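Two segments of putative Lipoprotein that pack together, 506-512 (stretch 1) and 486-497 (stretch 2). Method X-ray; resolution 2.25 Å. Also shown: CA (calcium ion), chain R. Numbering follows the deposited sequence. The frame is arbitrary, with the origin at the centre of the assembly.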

ATOM      1  N   GLU A 506     -16.641  -8.234  -1.349  1.00 35.60           N
ATOM      2  CA  GLU A 506     -15.686  -7.338  -0.728  1.00 33.26           C
ATOM      3  C   GLU A 506     -15.221  -7.955   0.615  1.00 33.19           C
ATOM      4  O   GLU A 506     -14.017  -7.992   0.930  1.00 31.83           O
ATOM      5  CB  GLU A 506     -16.249  -5.922  -0.569  1.00 32.44           C
ATOM      6  N   ALA A 507     -16.157  -8.526   1.359  1.00 32.60           N
ATOM      7  CA  ALA A 507     -15.842  -9.091   2.655  1.00 31.21           C
ATOM      8  C   ALA A 507     -14.879 -10.253   2.492  1.00 32.29           C
ATOM      9  O   ALA A 507     -13.847 -10.321   3.192  1.00 30.41           O
ATOM     10  CB  ALA A 507     -17.093  -9.511   3.380  1.00 29.94           C
ATOM     11  N   GLU A 508     -15.198 -11.135   1.557  1.00 32.75           N
ATOM     12  CA  GLU A 508     -14.379 -12.311   1.296  1.00 34.90           C
ATOM     13  C   GLU A 508     -12.966 -11.891   0.874  1.00 31.54           C
ATOM     14  O   GLU A 508     -11.998 -12.487   1.322  1.00 32.88           O
ATOM     15  CB  GLU A 508     -14.979 -13.215   0.205  1.00 38.29           C
ATOM     16  CG  GLU A 508     -15.858 -14.381   0.654  1.00 46.32           C
ATOM     17  CD  GLU A 508     -16.477 -15.171  -0.544  1.00 54.57           C
ATOM     18  OE1 GLU A 508     -16.163 -14.845  -1.730  1.00 57.53           O
ATOM     19  OE2 GLU A 508     -17.288 -16.116  -0.319  1.00 58.65           O
ATOM     20  N   GLY A 509     -12.861 -10.923  -0.019  1.00 28.96           N
ATOM     21  CA  GLY A 509     -11.587 -10.385  -0.443  1.00 28.65           C
ATOM     22  C   GLY A 509     -10.768  -9.862   0.739  1.00 27.76           C
ATOM     23  O   GLY A 509      -9.551 -10.084   0.822  1.00 26.75           O
ATOM     24  N   LYS A 510     -11.440  -9.201   1.672  1.00 27.77           N
ATOM     25  CA  LYS A 510     -10.783  -8.688   2.856  1.00 27.81           C
ATOM     26  C   LYS A 510     -10.283  -9.780   3.789  1.00 26.82           C
ATOM     27  O   LYS A 510      -9.161  -9.705   4.286  1.00 25.20           O
ATOM     28  CB  LYS A 510     -11.701  -7.746   3.602  1.00 30.23           C
ATOM     29  CG  LYS A 510     -11.796  -6.373   2.983  1.00 32.49           C
ATOM     30  CD  LYS A 510     -10.554  -5.534   3.271  1.00 34.32           C
ATOM     31  CE  LYS A 510     -10.662  -4.178   2.569  1.00 36.17           C
ATOM     32  NZ  LYS A 510     -11.747  -3.327   3.161  1.00 41.08           N
ATOM     33  N   TRP A 511     -11.086 -10.816   4.002  1.00 25.65           N
ATOM     34  CA  TRP A 511     -10.627 -11.957   4.767  1.00 25.80           C
ATOM     35  C   TRP A 511      -9.345 -12.550   4.174  1.00 26.82           C
ATOM     36  O   TRP A 511      -8.350 -12.750   4.885  1.00 25.27           O
ATOM     37  CB  TRP A 511     -11.730 -13.014   4.833  1.00 25.88           C
ATOM     38  CG  TRP A 511     -11.239 -14.356   5.274  1.00 25.43           C
ATOM     39  CD1 TRP A 511     -11.005 -15.471   4.487  1.00 25.67           C
ATOM     40  CD2 TRP A 511     -10.876 -14.767   6.636  1.00 25.53           C
ATOM     41  NE1 TRP A 511     -10.530 -16.521   5.260  1.00 25.93           N
ATOM     42  CE2 TRP A 511     -10.447 -16.166   6.547  1.00 25.19           C
ATOM     43  CE3 TRP A 511     -10.908 -14.156   7.880  1.00 25.44           C
ATOM     44  CZ2 TRP A 511     -10.046 -16.876   7.651  1.00 26.14           C
ATOM     45  CZ3 TRP A 511     -10.490 -14.882   8.986  1.00 25.21           C
ATOM     46  CH2 TRP A 511     -10.087 -16.209   8.880  1.00 25.85           C
ATOM     47  N   ARG A 512      -9.375 -12.838   2.874  1.00 27.46           N
ATOM     48  CA  ARG A 512      -8.220 -13.398   2.191  1.00 29.93           C
ATOM     49  C   ARG A 512      -6.968 -12.538   2.363  1.00 28.33           C
ATOM     50  O   ARG A 512      -5.895 -13.037   2.661  1.00 27.07           O
ATOM     51  CB  ARG A 512      -8.499 -13.582   0.699  1.00 34.55           C
ATOM     52  CG  ARG A 512      -7.369 -14.311  -0.039  1.00 40.29           C
ATOM     53  CD  ARG A 512      -7.685 -14.502  -1.530  1.00 48.01           C
ATOM     54  NE  ARG A 512      -6.793 -15.478  -2.194  1.00 51.23           N
ATOM     55  CZ  ARG A 512      -5.761 -15.163  -2.981  1.00 55.06           C
ATOM     56  NH1 ARG A 512      -5.455 -13.879  -3.226  1.00 56.50           N
ATOM     57  NH2 ARG A 512      -5.023 -16.141  -3.530  1.00 56.74           N
TER
HETATM   58 CA    CA R 602     -13.027 -19.873   3.060  1.00 68.10          CA
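Stretch 2 (486-497) GMTEEQAIALMM

Helices pack closely where small residues let larger neighbours settle against the backbone, and the contact between these two segments of a putative lipoprotein is a compact example. At its apolar centre lies Ala 507, whose CA-to-CB bond points toward stretch 2. Its methyl CB meets Ile 493 CD1 and Met 496 CB, each at 3.7 Å, and Met 497 CG at 3.9 Å; Met 487, Met 496 and Met 497 are selenomethionines. Ile 493, with both chi angles in m, also brings CD1 to 3.6 Å from the carbonyl carbon C of Ala 507. The CA atoms of Ala 507 and Ile 493 are 5.5 Å apart.

Stretch 2 enters as a loop at Gly 486, which has positive phi, and is helical from Glu 489 through Met 497, with a wider pi-type turn at 495-497. This helix crosses that of stretch 1 at 131°, more antiparallel than parallel, with an axial closest approach of 8.9 Å. Thr 488 caps its N terminus: OG1 accepts from Gln 491 N at 3.0 Å, while Thr 488 N donates to Gln 491 OE1 at 2.9 Å.

Farther along stretch 1, Trp 511, chi1 in t, reaches the first turn of this helix. Its CE3 lies 3.6 Å from Ala 492 CB, and Glu 489 CA sits over one face of the six-membered ring, 3.6 Å from its centroid, in a CH-pi contact. Met 487 O approaches the ring edge, 4.0 Å from Trp 511 CZ3.

No hydrogen bond joins the stretches directly; polarity gathers at the margin. There Glu 489 binds calcium through OE1 at 2.7 Å and OE2 at 2.4 Å. Water 1, 2.4 Å from the ion CA, accepts a weak hydrogen bond from Trp 511 NE1 at 3.5 Å, linking the metal site to the indole.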

ATOM      1  N   GLY A 486      -7.768 -14.346  17.392  1.00 27.73           N
ATOM      2  CA  GLY A 486      -8.394 -15.553  16.815  1.00 28.76           C
ATOM      3  C   GLY A 486      -9.760 -15.364  16.154  1.00 28.96           C
ATOM      4  O   GLY A 486     -10.567 -16.264  16.184  1.00 30.65           O
HETATM    5  N   MSE A 487     -10.031 -14.217  15.536  1.00 28.41           N
HETATM    6  CA  MSE A 487     -11.324 -14.018  14.853  1.00 28.14           C
HETATM    7  C   MSE A 487     -11.458 -15.043  13.726  1.00 28.33           C
HETATM    8  O   MSE A 487     -10.495 -15.291  13.001  1.00 26.48           O
HETATM    9  CB  MSE A 487     -11.421 -12.595  14.299  1.00 27.78           C
HETATM   10  CG  MSE A 487     -12.576 -12.315  13.359  1.00 27.01           C
HETATM   11 SE   MSE A 487     -12.673 -10.446  12.817  0.80 25.65          SE
HETATM   12  CE  MSE A 487     -13.745  -9.722  14.272  1.00 26.03           C
ATOM     13  N   THR A 488     -12.631 -15.672  13.619  1.00 28.82           N
ATOM     14  CA  THR A 488     -12.886 -16.688  12.591  1.00 28.97           C
ATOM     15  C   THR A 488     -13.346 -16.071  11.281  1.00 28.43           C
ATOM     16  O   THR A 488     -13.780 -14.915  11.252  1.00 27.47           O
ATOM     17  CB  THR A 488     -14.035 -17.607  13.008  1.00 30.51           C
ATOM     18  OG1 THR A 488     -15.215 -16.798  13.154  1.00 30.55           O
ATOM     19  CG2 THR A 488     -13.690 -18.362  14.347  1.00 31.69           C
ATOM     20  N   GLU A 489     -13.321 -16.871  10.215  1.00 28.40           N
ATOM     21  CA  GLU A 489     -13.754 -16.416   8.914  1.00 29.15           C
ATOM     22  C   GLU A 489     -15.187 -15.881   8.977  1.00 29.40           C
ATOM     23  O   GLU A 489     -15.447 -14.780   8.446  1.00 28.42           O
ATOM     24  CB  GLU A 489     -13.632 -17.532   7.875  1.00 31.46           C
ATOM     25  CG  GLU A 489     -14.043 -17.130   6.453  1.00 33.88           C
ATOM     26  CD  GLU A 489     -13.737 -18.206   5.394  1.00 36.89           C
ATOM     27  OE1 GLU A 489     -13.207 -19.289   5.736  1.00 38.64           O
ATOM     28  OE2 GLU A 489     -14.047 -17.992   4.196  1.00 41.33           O
ATOM     29  N   GLU A 490     -16.101 -16.630   9.619  1.00 28.49           N
ATOM     30  CA  GLU A 490     -17.505 -16.204   9.758  1.00 28.48           C
ATOM     31  C   GLU A 490     -17.613 -14.902  10.550  1.00 28.38           C
ATOM     32  O   GLU A 490     -18.365 -14.012  10.182  1.00 27.69           O
ATOM     33  CB  GLU A 490     -18.386 -17.301  10.421  1.00 29.01           C
ATOM     34  N   GLN A 491     -16.868 -14.769  11.646  1.00 29.07           N
ATOM     35  CA  GLN A 491     -16.867 -13.482  12.367  1.00 29.33           C
ATOM     36  C   GLN A 491     -16.327 -12.350  11.494  1.00 28.13           C
ATOM     37  O   GLN A 491     -16.874 -11.255  11.504  1.00 28.63           O
ATOM     38  CB  GLN A 491     -16.060 -13.576  13.666  1.00 30.12           C
ATOM     39  CG  GLN A 491     -16.715 -14.448  14.720  1.00 32.01           C
ATOM     40  CD  GLN A 491     -15.741 -14.943  15.768  1.00 32.91           C
ATOM     41  OE1 GLN A 491     -14.529 -14.768  15.646  1.00 31.86           O
ATOM     42  NE2 GLN A 491     -16.276 -15.577  16.810  1.00 33.81           N
ATOM     43  N   ALA A 492     -15.299 -12.616  10.700  1.00 27.47           N
ATOM     44  CA  ALA A 492     -14.702 -11.530   9.888  1.00 27.53           C
ATOM     45  C   ALA A 492     -15.694 -11.079   8.835  1.00 27.55           C
ATOM     46  O   ALA A 492     -15.843  -9.883   8.590  1.00 27.20           O
ATOM     47  CB  ALA A 492     -13.391 -11.951   9.247  1.00 25.06           C
ATOM     48  N   ILE A 493     -16.377 -12.035   8.215  1.00 28.59           N
ATOM     49  CA  ILE A 493     -17.386 -11.713   7.194  1.00 29.66           C
ATOM     50  C   ILE A 493     -18.567 -10.903   7.780  1.00 30.49           C
ATOM     51  O   ILE A 493     -19.029  -9.961   7.149  1.00 30.88           O
ATOM     52  CB  ILE A 493     -17.954 -12.983   6.494  1.00 31.03           C
ATOM     53  CG1 ILE A 493     -16.873 -13.716   5.708  1.00 31.86           C
ATOM     54  CG2 ILE A 493     -19.130 -12.651   5.557  1.00 30.79           C
ATOM     55  CD1 ILE A 493     -16.189 -12.860   4.659  1.00 32.85           C
ATOM     56  N   ALA A 494     -19.027 -11.265   8.978  1.00 29.95           N
ATOM     57  CA  ALA A 494     -20.143 -10.586   9.651  1.00 31.06           C
ATOM     58  C   ALA A 494     -19.704  -9.170  10.066  1.00 30.89           C
ATOM     59  O   ALA A 494     -20.468  -8.246   9.926  1.00 32.75           O
ATOM     60  CB  ALA A 494     -20.670 -11.420  10.860  1.00 30.41           C
ATOM     61  N   LEU A 495     -18.448  -8.982  10.508  1.00 30.78           N
ATOM     62  CA  LEU A 495     -17.919  -7.627  10.726  1.00 29.80           C
ATOM     63  C   LEU A 495     -18.034  -6.753   9.454  1.00 30.25           C
ATOM     64  O   LEU A 495     -18.597  -5.649   9.457  1.00 29.12           O
ATOM     65  CB  LEU A 495     -16.454  -7.694  11.155  1.00 28.92           C
ATOM     66  CG  LEU A 495     -15.672  -6.393  11.474  1.00 28.43           C
ATOM     67  CD1 LEU A 495     -16.102  -5.852  12.854  1.00 28.30           C
ATOM     68  CD2 LEU A 495     -14.147  -6.651  11.418  1.00 26.44           C
HETATM   69  N   MSE A 496     -17.491  -7.254   8.355  1.00 29.80           N
HETATM   70  CA  MSE A 496     -17.398  -6.436   7.178  1.00 30.09           C
HETATM   71  C   MSE A 496     -18.800  -6.176   6.613  1.00 30.79           C
HETATM   72  O   MSE A 496     -19.084  -5.098   6.129  1.00 30.96           O
HETATM   73  CB  MSE A 496     -16.463  -7.052   6.121  1.00 30.16           C
HETATM   74  CG  MSE A 496     -14.930  -7.133   6.444  1.00 29.63           C
HETATM   75 SE   MSE A 496     -14.067  -5.646   7.459  0.80 31.59          SE
HETATM   76  CE  MSE A 496     -14.108  -4.260   6.093  1.00 30.83           C
HETATM   77  N   MSE A 497     -19.704  -7.131   6.713  1.00 33.32           N
HETATM   78  CA  MSE A 497     -21.025  -6.967   6.080  1.00 34.96           C
HETATM   79  C   MSE A 497     -22.027  -6.308   7.015  1.00 34.97           C
HETATM   80  O   MSE A 497     -22.755  -5.431   6.598  1.00 33.22           O
HETATM   81  CB  MSE A 497     -21.567  -8.311   5.612  1.00 37.89           C
HETATM   82  CG  MSE A 497     -20.747  -8.973   4.508  1.00 40.83           C
HETATM   83 SE   MSE A 497     -21.675 -10.571   3.714  1.00 48.83          SE
HETATM   84  CE  MSE A 497     -23.457  -9.812   3.494  1.00 47.47           C
TER
HETATM   85  O   HOH W   1     -10.765 -19.237   3.085  1.00 55.19           O
HETATM   86  O   HOH W   2     -15.443 -20.660   3.266  1.00 64.28           O